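Local coordinates for protein CG5036 (Drosophila melanogaster, PDB 4IGU) that probably accelerates GTP hydrolysis by G-protein alpha subunits through this RGS domain, and may also restrain their release of GDP, at residues P129-L132 with N133-K136. Residues are numbered along the deposited sequence; the frame is centred on the assembly and turned at random.
Sequences PRFL and NSQK
With OG of Ser-134 turned between its own backbone N and carbonyl carbon (chi1 66°), the hydroxyl swings back to the carbonyl of Phe-131, whose CG lies anti to its backbone N (chi1 172°), the buried ring meeting Phe-42 and Phe-137 and, edge-to-face, Phe-39 of helix 33-45. The contact is the junction of two consecutive helices of the all-helical RGS domain, 113-132 and 135-140, with Ser-134 as N-cap of the second. Asn-133 N still makes an i to i-4 helical bond to Pro-129 O (3.1 Å); beyond it the chain turns away, and Ser-134 N bonds instead to Phe-131 O at 3.2 Å, approaching from above the carbonyl plane. Phe-131 O also accepts the hydroxyl of Ser-134 OG, 2.5 Å away and tilted 21° from that plane, and so takes both donors of one residue. OG in turn accepts from the N of Phe-137, linking the end of one helix to the start of the next. Without the hydroxyl, as with an alanine here, Phe-137 N would probably lose its cap and Phe-131 O one of its two donors. Ser-134 OG also lies obliquely beside the Phe-131 ring, 4.0 Å from CD1.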
loop_
_atom_site.group_PDB
_atom_site.type_symbol
_atom_site.label_atom_id
_atom_site.label_comp_id
_atom_site.label_asym_id
_atom_site.label_seq_id
_atom_site.Cartn_x
_atom_site.Cartn_y
_atom_site.Cartn_z
ATOM N N PRO A 129 -7.589 -2.535 10.783
ATOM C CA PRO A 129 -8.695 -2.623 11.745
ATOM C C PRO A 129 -9.511 -1.333 11.840
ATOM O O PRO A 129 -10.736 -1.420 11.943
ATOM C CB PRO A 129 -7.974 -2.893 13.066
ATOM C CG PRO A 129 -6.779 -3.701 12.660
ATOM C CD PRO A 129 -6.341 -3.109 11.335
ATOM N N ARG A 130 -8.860 -0.171 11.791
ATOM C CA ARG A 130 -9.579 1.106 11.857
ATOM C C ARG A 130 -10.427 1.361 10.603
ATOM O O ARG A 130 -11.524 1.926 10.692
ATOM C CB ARG A 130 -8.621 2.277 12.112
ATOM C CG ARG A 130 -7.995 2.295 13.506
ATOM C CD ARG A 130 -7.320 3.640 13.791
ATOM N NE ARG A 130 -6.348 4.018 12.764
ATOM C CZ ARG A 130 -5.055 3.706 12.814
ATOM N NH1 ARG A 130 -4.582 3.011 13.842
ATOM N NH2 ARG A 130 -4.231 4.092 11.844
ATOM N N PHE A 131 -9.926 0.954 9.439
ATOM C CA PHE A 131 -10.721 1.026 8.212
ATOM C C PHE A 131 -12.002 0.201 8.341
ATOM O O PHE A 131 -13.060 0.636 7.913
ATOM C CB PHE A 131 -9.920 0.564 6.988
ATOM C CG PHE A 131 -10.751 0.435 5.731
ATOM C CD1 PHE A 131 -11.266 1.565 5.099
ATOM C CD2 PHE A 131 -11.015 -0.814 5.179
ATOM C CE1 PHE A 131 -12.032 1.446 3.948
ATOM C CE2 PHE A 131 -11.777 -0.937 4.026
ATOM C CZ PHE A 131 -12.287 0.194 3.410
ATOM N N LEU A 132 -11.906 -0.990 8.925
ATOM C CA LEU A 132 -13.095 -1.810 9.134
ATOM C C LEU A 132 -14.090 -1.145 10.091
ATOM O O LEU A 132 -15.298 -1.284 9.922
ATOM C CB LEU A 132 -12.729 -3.211 9.625
ATOM C CG LEU A 132 -11.906 -4.055 8.641
ATOM C CD1 LEU A 132 -11.686 -5.478 9.149
ATOM C CD2 LEU A 132 -12.542 -4.072 7.254
ATOM N N ASN A 133 -13.583 -0.419 11.084
ATOM C CA ASN A 133 -14.440 0.256 12.055
ATOM C C ASN A 133 -14.879 1.657 11.599
ATOM O O ASN A 133 -15.573 2.374 12.323
ATOM C CB ASN A 133 -13.753 0.302 13.430
ATOM C CG ASN A 133 -14.643 0.910 14.523
ATOM O OD1 ASN A 133 -15.732 0.402 14.809
ATOM N ND2 ASN A 133 -14.177 2.002 15.135
ATOM N N SER A 134 -14.491 2.041 10.387
ATOM C CA SER A 134 -14.790 3.382 9.882
ATOM C C SER A 134 -16.236 3.515 9.404
ATOM O O SER A 134 -16.847 2.542 8.965
ATOM C CB SER A 134 -13.853 3.745 8.735
ATOM O OG SER A 134 -14.094 2.908 7.618
ATOM N N GLN A 135 -16.778 4.730 9.469
ATOM C CA GLN A 135 -18.150 4.962 9.022
ATOM C C GLN A 135 -18.268 4.748 7.527
ATOM O O GLN A 135 -19.297 4.276 7.044
ATOM C CB GLN A 135 -18.646 6.365 9.401
ATOM C CG GLN A 135 -19.430 6.413 10.708
ATOM C CD GLN A 135 -20.594 5.421 10.744
ATOM O OE1 GLN A 135 -21.181 5.084 9.710
ATOM N NE2 GLN A 135 -20.924 4.946 11.944
ATOM N N LYS A 136 -17.202 5.088 6.807
ATOM C CA LYS A 136 -17.150 4.918 5.358
ATOM C C LYS A 136 -17.370 3.460 4.960
ATOM O O LYS A 136 -18.199 3.163 4.095
ATOM C CB LYS A 136 -15.802 5.407 4.823
ATOM C CG LYS A 136 -15.876 6.215 3.533
ATOM C CD LYS A 136 -16.346 5.370 2.364
ATOM C CE LYS A 136 -16.781 6.247 1.197
ATOM N NZ LYS A 136 -16.906 5.451 -0.052
#